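Local coordinates for protein WipB (Legionella pneumophila, PDB 5NNY) that acts as a translocated serine/threonine phosphatase effector that targets the host lysosomal nutrient-sensing machinery, represented here by its phosphatase domain, at residues E40-P45 with D105-K110; P57-E62 with F161-E166; E138-N143 with E177-Y182. All coordinates share one frame; numbering follows the deposited sequence.

Interaction 1 of 3, residues E40-P45 with D105-K110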
loop_
_atom_site.group_PDB
_atom_site.type_symbol
_atom_site.label_atom_id
_atom_site.label_comp_id
_atom_site.label_asym_id
_atom_site.label_seq_id
_atom_site.Cartn_x
_atom_site.Cartn_y
_atom_site.Cartn_z
ATOM N N GLU A 40 -19.983 -9.324 8.211
ATOM C CA GLU A 40 -21.190 -8.531 8.467
ATOM C C GLU A 40 -20.872 -7.047 8.634
ATOM O O GLU A 40 -21.575 -6.185 8.090
ATOM C CB GLU A 40 -21.907 -9.033 9.732
ATOM C CG GLU A 40 -23.310 -8.421 9.874
ATOM C CD GLU A 40 -24.128 -9.044 10.966
ATOM O OE1 GLU A 40 -23.727 -10.112 11.492
ATOM O OE2 GLU A 40 -25.176 -8.444 11.297
ATOM N N ILE A 41 -19.862 -6.725 9.443
ATOM C CA ILE A 41 -19.484 -5.324 9.619
ATOM C C ILE A 41 -19.013 -4.752 8.292
ATOM O O ILE A 41 -19.395 -3.639 7.908
ATOM C CB ILE A 41 -18.402 -5.192 10.712
ATOM C CG1 ILE A 41 -19.019 -5.395 12.114
ATOM C CG2 ILE A 41 -17.693 -3.836 10.614
ATOM C CD1 ILE A 41 -17.990 -5.506 13.246
ATOM N N TYR A 42 -18.192 -5.519 7.559
ATOM C CA TYR A 42 -17.644 -5.029 6.302
ATOM C C TYR A 42 -18.737 -4.695 5.296
ATOM O O TYR A 42 -18.577 -3.762 4.497
ATOM C CB TYR A 42 -16.646 -6.042 5.694
ATOM C CG TYR A 42 -15.922 -5.373 4.557
ATOM C CD1 TYR A 42 -14.968 -4.395 4.818
ATOM C CD2 TYR A 42 -16.260 -5.630 3.228
ATOM C CE1 TYR A 42 -14.338 -3.700 3.779
ATOM C CE2 TYR A 42 -15.625 -4.948 2.182
ATOM C CZ TYR A 42 -14.679 -3.972 2.472
ATOM O OH TYR A 42 -14.048 -3.282 1.446
ATOM N N THR A 43 -19.869 -5.404 5.328
ATOM C CA THR A 43 -20.922 -5.178 4.339
ATOM C C THR A 43 -22.158 -4.530 4.948
ATOM O O THR A 43 -23.246 -4.624 4.380
ATOM C CB THR A 43 -21.291 -6.474 3.609
ATOM O OG1 THR A 43 -21.771 -7.463 4.528
ATOM C CG2 THR A 43 -20.069 -7.032 2.901
ATOM N N LEU A 44 -22.002 -3.862 6.091
ATOM C CA LEU A 44 -23.105 -3.110 6.678
ATOM C C LEU A 44 -23.636 -2.110 5.658
ATOM O O LEU A 44 -22.857 -1.319 5.122
ATOM C CB LEU A 44 -22.649 -2.359 7.931
ATOM C CG LEU A 44 -22.529 -3.112 9.257
ATOM C CD1 LEU A 44 -21.832 -2.258 10.320
ATOM C CD2 LEU A 44 -23.908 -3.517 9.725
ATOM N N PRO A 45 -24.939 -2.108 5.369
ATOM C CA PRO A 45 -25.474 -1.124 4.409
ATOM C C PRO A 45 -25.097 0.310 4.720
ATOM O O PRO A 45 -24.814 1.076 3.792
ATOM C CB PRO A 45 -26.988 -1.349 4.503
ATOM C CG PRO A 45 -27.101 -2.821 4.821
ATOM C CD PRO A 45 -25.923 -3.158 5.703
ATOM N N ASP A 105 -10.477 2.905 5.148
ATOM C CA ASP A 105 -9.072 2.532 5.321
ATOM C C ASP A 105 -8.751 2.098 6.737
ATOM O O ASP A 105 -7.771 1.375 6.937
ATOM C CB ASP A 105 -8.146 3.681 4.931
ATOM C CG ASP A 105 -7.956 3.782 3.432
ATOM O OD1 ASP A 105 -8.220 2.767 2.742
ATOM O OD2 ASP A 105 -7.582 4.894 2.951
ATOM N N TYR A 106 -9.548 2.523 7.719
ATOM C CA TYR A 106 -9.327 2.096 9.097
ATOM C C TYR A 106 -9.245 0.580 9.212
ATOM O O TYR A 106 -8.469 0.059 10.016
ATOM C CB TYR A 106 -10.458 2.614 9.990
ATOM C CG TYR A 106 -10.189 2.445 11.464
ATOM C CD1 TYR A 106 -9.332 3.308 12.124
ATOM C CD2 TYR A 106 -10.784 1.398 12.195
ATOM C CE1 TYR A 106 -9.074 3.153 13.480
ATOM C CE2 TYR A 106 -10.530 1.238 13.558
ATOM C CZ TYR A 106 -9.681 2.124 14.186
ATOM O OH TYR A 106 -9.419 1.995 15.524
ATOM N N PHE A 107 -10.049 -0.146 8.421
ATOM C CA PHE A 107 -10.141 -1.597 8.579
ATOM C C PHE A 107 -8.815 -2.273 8.255
ATOM O O PHE A 107 -8.325 -3.109 9.024
ATOM C CB PHE A 107 -11.257 -2.161 7.700
ATOM C CG PHE A 107 -12.663 -1.810 8.167
ATOM C CD1 PHE A 107 -12.923 -1.440 9.489
ATOM C CD2 PHE A 107 -13.722 -1.928 7.287
ATOM C CE1 PHE A 107 -14.227 -1.158 9.906
ATOM C CE2 PHE A 107 -15.030 -1.666 7.692
ATOM C CZ PHE A 107 -15.286 -1.280 9.015
ATOM N N ILE A 108 -8.205 -1.902 7.128
ATOM C CA ILE A 108 -6.948 -2.523 6.728
ATOM C C ILE A 108 -5.804 -1.988 7.576
ATOM O O ILE A 108 -4.847 -2.708 7.862
ATOM C CB ILE A 108 -6.713 -2.333 5.212
ATOM C CG1 ILE A 108 -7.566 -3.361 4.458
ATOM C CG2 ILE A 108 -5.232 -2.464 4.833
ATOM C CD1 ILE A 108 -7.288 -3.522 3.005
ATOM N N LEU A 109 -5.905 -0.739 8.041
ATOM C CA LEU A 109 -4.857 -0.206 8.911
ATOM C C LEU A 109 -4.757 -1.002 10.207
ATOM O O LEU A 109 -3.653 -1.268 10.702
ATOM C CB LEU A 109 -5.110 1.271 9.214
ATOM C CG LEU A 109 -4.833 2.272 8.089
ATOM C CD1 LEU A 109 -5.257 3.690 8.508
ATOM C CD2 LEU A 109 -3.354 2.234 7.709
ATOM N N LYS A 110 -5.904 -1.384 10.776
ATOM C CA LYS A 110 -5.900 -2.178 12.001
ATOM C C LYS A 110 -5.381 -3.579 11.741
ATOM O O LYS A 110 -4.739 -4.177 12.613
ATOM C CB LYS A 110 -7.303 -2.255 12.605
ATOM C CG LYS A 110 -7.789 -0.945 13.214
ATOM C CD LYS A 110 -6.762 -0.340 14.165
ATOM C CE LYS A 110 -7.051 -0.692 15.625
ATOM N NZ LYS A 110 -5.914 -0.274 16.527
#
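Phe107 reaches from helix 105-117 to the closing turn of helix 32-42, where it meets two consecutive residues, Ile41 and Tyr42, with different parts of one ring. Its outermost carbon, CZ, lies 3.9 Å from Ile41 CG2, so a branched methyl engages the far end of the phenyl group. The ortho carbon on one side of the same ring meets the tyrosine obliquely, with Phe107 CD2 3.7 Å from Tyr42 CD1. Relative to the Tyr42 ring, that carbon lies at the edge, close to the ring plane; Tyr42 CE1 is also near, 4.0 Å from Phe107 CD2. No hydrogen bond crosses the contact, which is wholly apolar and buried.

The torsions explain how one ring can serve both partners. CG of Phe107 lies anti to its carbonyl carbon (chi1 -71°), a setting that carries the ring toward helix 32-42, whereas Tyr42 turns CG anti to its own nitrogen (chi1 -169°) and brings its ring nearer than the start of its side chain would suggest. Beyond this shell, the Tyr42 hydroxyl is hydrogen-bonded to the backbone N of Val103, which ties the tyrosine to the approach to helix 105-117 and probably limits how its ring can shift. Ala15 of helix 15-24 touches both aromatic side chains, while Gln74 of helix 64-79 packs on Ile41. From that helix too, Tyr75 OH is hydrogen-bonded to Phe107 O.

Helix 105-117 connects the neighbouring parallel strands 90-93 and 121-125, so the contact packs a helix from the chain between strands 6-8 and 90-93 against the helix of a beta-alpha-beta crossover, the building unit of the calcineurin-like phosphoesterase fold.

Interaction 2 of 3, residues P57-E62 with F161-E166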
loop_
_atom_site.group_PDB
_atom_site.type_symbol
_atom_site.label_atom_id
_atom_site.label_comp_id
_atom_site.label_asym_id
_atom_site.label_seq_id
_atom_site.Cartn_x
_atom_site.Cartn_y
_atom_site.Cartn_z
ATOM N N PRO A 57 -24.558 5.779 3.818
ATOM C CA PRO A 57 -25.615 6.401 4.639
ATOM C C PRO A 57 -25.137 6.944 5.973
ATOM O O PRO A 57 -25.675 7.961 6.445
ATOM C CB PRO A 57 -26.611 5.253 4.824
ATOM C CG PRO A 57 -26.477 4.466 3.543
ATOM C CD PRO A 57 -24.996 4.510 3.204
ATOM N N VAL A 58 -24.132 6.312 6.593
ATOM C CA VAL A 58 -23.712 6.711 7.939
ATOM C C VAL A 58 -23.280 8.178 7.963
ATOM O O VAL A 58 -23.486 8.881 8.957
ATOM C CB VAL A 58 -22.602 5.773 8.459
ATOM C CG1 VAL A 58 -21.366 5.794 7.557
ATOM C CG2 VAL A 58 -22.219 6.130 9.885
ATOM N N PHE A 59 -22.713 8.677 6.862
ATOM C CA PHE A 59 -22.145 10.019 6.893
ATOM C C PHE A 59 -23.174 11.119 6.674
ATOM O O PHE A 59 -22.841 12.294 6.850
ATOM C CB PHE A 59 -21.019 10.124 5.865
ATOM C CG PHE A 59 -19.881 9.196 6.154
ATOM C CD1 PHE A 59 -19.140 9.345 7.317
ATOM C CD2 PHE A 59 -19.566 8.162 5.284
ATOM C CE1 PHE A 59 -18.096 8.490 7.607
ATOM C CE2 PHE A 59 -18.511 7.297 5.564
ATOM C CZ PHE A 59 -17.776 7.459 6.727
ATOM N N SER A 60 -24.401 10.777 6.302
ATOM C CA SER A 60 -25.480 11.751 6.258
ATOM C C SER A 60 -26.397 11.640 7.467
ATOM O O SER A 60 -27.363 12.404 7.577
ATOM C CB SER A 60 -26.292 11.592 4.972
ATOM O OG SER A 60 -27.209 10.528 5.103
ATOM N N ALA A 61 -26.111 10.714 8.374
ATOM C CA ALA A 61 -26.964 10.494 9.524
ATOM C C ALA A 61 -26.645 11.503 10.615
ATOM O O ALA A 61 -25.484 11.857 10.848
ATOM C CB ALA A 61 -26.793 9.068 10.055
ATOM N N GLU A 62 -27.696 11.955 11.298
ATOM C CA GLU A 62 -27.517 12.908 12.383
ATOM C C GLU A 62 -26.680 12.311 13.504
ATOM O O GLU A 62 -25.887 13.015 14.139
ATOM C CB GLU A 62 -28.879 13.363 12.912
ATOM C CG GLU A 62 -30.021 13.303 11.886
ATOM C CD GLU A 62 -30.500 11.869 11.597
ATOM O OE1 GLU A 62 -30.548 11.475 10.408
ATOM O OE2 GLU A 62 -30.801 11.131 12.562
ATOM N N PHE A 161 -10.528 6.163 1.668
ATOM C CA PHE A 161 -9.821 7.225 2.368
ATOM C C PHE A 161 -10.762 8.375 2.683
ATOM O O PHE A 161 -10.707 8.942 3.778
ATOM C CB PHE A 161 -8.619 7.682 1.533
ATOM C CG PHE A 161 -7.796 8.787 2.160
ATOM C CD1 PHE A 161 -7.091 8.582 3.334
ATOM C CD2 PHE A 161 -7.701 10.034 1.530
ATOM C CE1 PHE A 161 -6.334 9.607 3.892
ATOM C CE2 PHE A 161 -6.933 11.043 2.060
ATOM C CZ PHE A 161 -6.251 10.838 3.242
ATOM N N HIS A 162 -11.629 8.729 1.728
ATOM C CA HIS A 162 -12.708 9.678 1.987
ATOM C C HIS A 162 -13.521 9.259 3.209
ATOM O O HIS A 162 -13.811 10.086 4.085
ATOM C CB HIS A 162 -13.618 9.787 0.760
ATOM C CG HIS A 162 -14.687 10.830 0.890
ATOM N ND1 HIS A 162 -14.422 12.125 1.280
ATOM C CD2 HIS A 162 -16.023 10.771 0.672
ATOM C CE1 HIS A 162 -15.548 12.816 1.311
ATOM N NE2 HIS A 162 -16.535 12.018 0.949
ATOM N N ALA A 163 -13.890 7.974 3.290
ATOM C CA ALA A 163 -14.619 7.495 4.467
ATOM C C ALA A 163 -13.799 7.690 5.734
ATOM O O ALA A 163 -14.338 8.050 6.789
ATOM C CB ALA A 163 -14.998 6.025 4.292
ATOM N N LEU A 164 -12.481 7.491 5.644
ATOM C CA LEU A 164 -11.629 7.717 6.811
ATOM C C LEU A 164 -11.652 9.182 7.229
ATOM O O LEU A 164 -11.828 9.498 8.408
ATOM C CB LEU A 164 -10.198 7.276 6.513
ATOM C CG LEU A 164 -9.263 7.332 7.726
ATOM C CD1 LEU A 164 -9.702 6.366 8.804
ATOM C CD2 LEU A 164 -7.835 7.058 7.309
ATOM N N GLN A 165 -11.468 10.093 6.260
ATOM C CA GLN A 165 -11.525 11.529 6.543
ATOM C C GLN A 165 -12.830 11.922 7.213
ATOM O O GLN A 165 -12.837 12.699 8.173
ATOM C CB GLN A 165 -11.360 12.309 5.242
ATOM C CG GLN A 165 -10.010 12.137 4.632
ATOM C CD GLN A 165 -9.937 12.750 3.253
ATOM O OE1 GLN A 165 -10.798 12.508 2.408
ATOM N NE2 GLN A 165 -8.908 13.545 3.019
ATOM N N GLU A 166 -13.946 11.421 6.697
ATOM C CA GLU A 166 -15.239 11.765 7.269
ATOM C C GLU A 166 -15.403 11.189 8.664
ATOM O O GLU A 166 -16.027 11.811 9.534
ATOM C CB GLU A 166 -16.349 11.245 6.372
ATOM C CG GLU A 166 -16.334 11.864 4.998
ATOM C CD GLU A 166 -17.449 11.309 4.168
ATOM O OE1 GLU A 166 -17.240 10.281 3.482
ATOM O OE2 GLU A 166 -18.552 11.879 4.253
HETATM O O HOH W 1 -19.882 12.935 7.241
#
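The connection between helices 32-42 and 64-79 docks on helix 159-169 through one aromatic residue, Phe59, whose ring lies against Glu166 and Ala163. Glu166 covers a face of the phenyl group with both its aliphatic base and its acidic end. Its CB makes a CH-pi contact 3.8 Å from the centroid of the Phe59 ring, 28° off the normal. Further along, the carboxylate is stacked on the same ring with their planes 27° apart, and Glu166 OE2 comes within 3.4 Å of Phe59 CB. An extended chain beyond CG (chi2 180°) lets the glutamate lie across the ring in this way. On the opposite face, Val58 CG1 stands 3.7 Å above the centre, so the ring is held between its preceding neighbour in sequence and the partner helix.

Ala163, one helical turn before Glu166, supplies the other approach: its methyl CB is 3.9 Å from Phe59 CE2, and its carbonyl O lies obliquely 3.5 Å from Phe59 CZ. The arrangement is helix-to-loop packing, joining the connection before helix 64-79 to helix 159-169 of the phosphatase fold, with Leu68 of helix 64-79 also touching Phe59 and Ile104 touching Ala163 from the loop before helix 105-117.

A water molecule spans the polar margin, donating to Phe59 O at 3.1 Å and, through a weak bond, to Glu166 OE2. Near that carboxylate, Glu55 brings its OE1 close to Glu166 OE2, a meeting of like charges that might raise the proton affinity of either acid. His162 lies beside the pair; Glu166 OE1 sits above the rim of its imidazole, and His162 NE2 has a weak hydrogen bond to Glu55 OE1.

Interaction 3 of 3, residues E138-N143 with E177-Y182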
loop_
_atom_site.group_PDB
_atom_site.type_symbol
_atom_site.label_atom_id
_atom_site.label_comp_id
_atom_site.label_asym_id
_atom_site.label_seq_id
_atom_site.Cartn_x
_atom_site.Cartn_y
_atom_site.Cartn_z
ATOM N N GLU A 138 2.312 12.601 5.729
ATOM C CA GLU A 138 3.541 13.390 5.808
ATOM C C GLU A 138 3.267 14.892 5.889
ATOM O O GLU A 138 4.057 15.634 6.487
ATOM C CB GLU A 138 4.432 13.109 4.594
ATOM C CG GLU A 138 5.083 11.743 4.569
ATOM C CD GLU A 138 6.107 11.644 3.458
ATOM O OE1 GLU A 138 6.028 12.457 2.502
ATOM O OE2 GLU A 138 6.989 10.778 3.554
ATOM N N LEU A 139 2.183 15.369 5.277
ATOM C CA LEU A 139 1.879 16.797 5.274
ATOM C C LEU A 139 0.816 17.172 6.299
ATOM O O LEU A 139 0.213 18.247 6.194
ATOM C CB LEU A 139 1.453 17.254 3.869
ATOM C CG LEU A 139 2.513 17.033 2.782
ATOM C CD1 LEU A 139 2.066 17.614 1.449
ATOM C CD2 LEU A 139 3.858 17.612 3.202
ATOM N N PHE A 140 0.601 16.320 7.298
ATOM C CA PHE A 140 -0.445 16.556 8.289
ATOM C C PHE A 140 -0.307 17.940 8.926
ATOM O O PHE A 140 -1.268 18.724 8.974
ATOM C CB PHE A 140 -0.377 15.448 9.341
ATOM C CG PHE A 140 -1.389 15.584 10.443
ATOM C CD1 PHE A 140 -2.721 15.265 10.227
ATOM C CD2 PHE A 140 -0.986 15.966 11.723
ATOM C CE1 PHE A 140 -3.651 15.364 11.275
ATOM C CE2 PHE A 140 -1.894 16.059 12.759
ATOM C CZ PHE A 140 -3.228 15.763 12.539
ATOM N N LYS A 141 0.900 18.277 9.384
ATOM C CA LYS A 141 1.094 19.563 10.055
ATOM C C LYS A 141 1.000 20.722 9.072
ATOM O O LYS A 141 0.390 21.753 9.376
ATOM C CB LYS A 141 2.445 19.593 10.765
ATOM C CG LYS A 141 2.376 19.415 12.269
ATOM C CD LYS A 141 3.745 19.595 12.924
ATOM C CE LYS A 141 4.023 21.056 13.270
ATOM N NZ LYS A 141 5.384 21.229 13.872
ATOM N N GLU A 142 1.638 20.582 7.909
ATOM C CA GLU A 142 1.530 21.575 6.842
ATOM C C GLU A 142 0.081 21.922 6.548
ATOM O O GLU A 142 -0.247 23.088 6.303
ATOM C CB GLU A 142 2.177 21.044 5.561
ATOM C CG GLU A 142 3.538 21.583 5.214
ATOM C CD GLU A 142 3.644 21.860 3.724
ATOM O OE1 GLU A 142 2.583 21.856 3.057
ATOM O OE2 GLU A 142 4.767 22.080 3.222
ATOM N N ASN A 143 -0.798 20.919 6.525
ATOM C CA ASN A 143 -2.196 21.132 6.173
ATOM C C ASN A 143 -3.057 21.497 7.372
ATOM O O ASN A 143 -4.288 21.391 7.294
ATOM C CB ASN A 143 -2.738 19.899 5.447
ATOM C CG ASN A 143 -2.103 19.717 4.078
ATOM O OD1 ASN A 143 -1.855 20.693 3.365
ATOM N ND2 ASN A 143 -1.817 18.467 3.709
ATOM N N GLU A 177 -4.340 8.101 16.153
ATOM C CA GLU A 177 -4.300 6.663 15.891
ATOM C C GLU A 177 -3.837 6.381 14.468
ATOM O O GLU A 177 -2.961 5.543 14.241
ATOM C CB GLU A 177 -5.672 6.026 16.130
ATOM C CG GLU A 177 -5.737 4.578 15.670
ATOM C CD GLU A 177 -6.833 3.754 16.345
ATOM O OE1 GLU A 177 -7.988 4.239 16.471
ATOM O OE2 GLU A 177 -6.520 2.607 16.751
ATOM N N VAL A 178 -4.416 7.087 13.492
ATOM C CA VAL A 178 -4.059 6.858 12.096
ATOM C C VAL A 178 -2.582 7.160 11.882
ATOM O O VAL A 178 -1.852 6.379 11.252
ATOM C CB VAL A 178 -4.947 7.711 11.169
ATOM C CG1 VAL A 178 -4.497 7.559 9.707
ATOM C CG2 VAL A 178 -6.394 7.308 11.324
ATOM N N LEU A 179 -2.128 8.311 12.397
ATOM C CA LEU A 179 -0.732 8.703 12.237
ATOM C C LEU A 179 0.205 7.737 12.953
ATOM O O LEU A 179 1.283 7.422 12.436
ATOM C CB LEU A 179 -0.517 10.134 12.735
ATOM C CG LEU A 179 -1.126 11.227 11.850
ATOM C CD1 LEU A 179 -1.209 12.570 12.601
ATOM C CD2 LEU A 179 -0.332 11.340 10.528
ATOM N N ASN A 180 -0.173 7.248 14.132
ATOM C CA ASN A 180 0.693 6.270 14.787
ATOM C C ASN A 180 0.865 5.029 13.922
ATOM O O ASN A 180 1.979 4.520 13.769
ATOM C CB ASN A 180 0.159 5.878 16.165
ATOM C CG ASN A 180 0.983 4.761 16.798
ATOM O OD1 ASN A 180 2.022 5.007 17.407
ATOM N ND2 ASN A 180 0.536 3.528 16.625
ATOM N N ILE A 181 -0.230 4.521 13.350
ATOM C CA ILE A 181 -0.122 3.340 12.497
ATOM C C ILE A 181 0.717 3.659 11.263
ATOM O O ILE A 181 1.545 2.853 10.830
ATOM C CB ILE A 181 -1.526 2.816 12.128
ATOM C CG1 ILE A 181 -2.277 2.377 13.388
ATOM C CG2 ILE A 181 -1.450 1.629 11.150
ATOM C CD1 ILE A 181 -3.681 1.881 13.115
ATOM N N TYR A 182 0.537 4.856 10.699
ATOM C CA TYR A 182 1.348 5.269 9.561
ATOM C C TYR A 182 2.836 5.173 9.872
ATOM O O TYR A 182 3.600 4.542 9.133
ATOM C CB TYR A 182 1.022 6.700 9.126
ATOM C CG TYR A 182 2.014 7.089 8.034
ATOM C CD1 TYR A 182 1.944 6.495 6.784
ATOM C CD2 TYR A 182 3.054 7.978 8.284
ATOM C CE1 TYR A 182 2.865 6.797 5.789
ATOM C CE2 TYR A 182 3.974 8.293 7.298
ATOM C CZ TYR A 182 3.874 7.692 6.057
ATOM O OH TYR A 182 4.784 8.001 5.079
HETATM O O HOH W 2 7.014 9.204 5.728
#
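Glu138, at the end of helix 128-138, meets Tyr182 of helix 175-186 partly by direct packing and partly through water, and its side chain can be traced outward step by step. From CB, CG is set anti to the carbonyl carbon (chi1 -71°) and lies 3.8 Å from Tyr182 OH, the nearest direct approach between the two residues. The extended chi2 of -171° then carries CD onward, with a carboxylate whose plane is almost perpendicular, at 89°, to the tyrosine ring. Of its two oxygens, OE1 is hydrogen-bonded to His257 ND1, while OE2 accepts from the backbone N of Ile256 and from a water 2.7 Å away. The same water accepts a hydrogen bond from Tyr182 OH at 2.6 Å and lies in the plane of the tyrosine ring, at its edge. The water therefore bridges the tyrosine and the acid, whose oxygens are also gripped by the 256-257 segment; these bonds together restrict rotation of the carboxylate.

The second half of the contact is apolar. Leu179 sets its CD1 methyl over the middle of the Phe140 ring, in a CH-pi contact 3.5 Å from the centroid and close to the normal. Such centring leaves CD1 nearly equidistant from all six ring carbons. With CG anti to the backbone N, the Phe140 ring extends toward helix 175-186 from the turn that follows helix 128-138, where Leu139 first departs from helical geometry.

Cys137 of helix 128-138 touches both Leu179 and Tyr182, continuing the packing between the two helices. Helix 128-138 follows strand 121-125 and helix 175-186 leads into strand 190-198, its parallel neighbour in the sheet, while the other sides of helix 175-186 rest on helices 105-117 and 159-169.

In the fold
The three contacts form a connected group among the helices and loops beside the central sheet. Interactions 1 and 2 have centres about 13 Å apart, interactions 2 and 3 about 19 Å, and interactions 1 and 3 about 21 Å. Along the chain, interaction 2 interleaves with each of the others, whereas interaction 1 closes before interaction 3 opens. Leu164 packs on Asp105 and Tyr106 and also on Val178, joining helix 159-169 to helices 105-117 and 175-186. A salt bridge from Lys110 to Glu177 links interactions 1 and 3 directly. Interactions 1 and 2 thus pack the chain around residues 40-62 onto helices 105-117 and 159-169, and interaction 3 joins the end of helix 128-138 to helix 175-186.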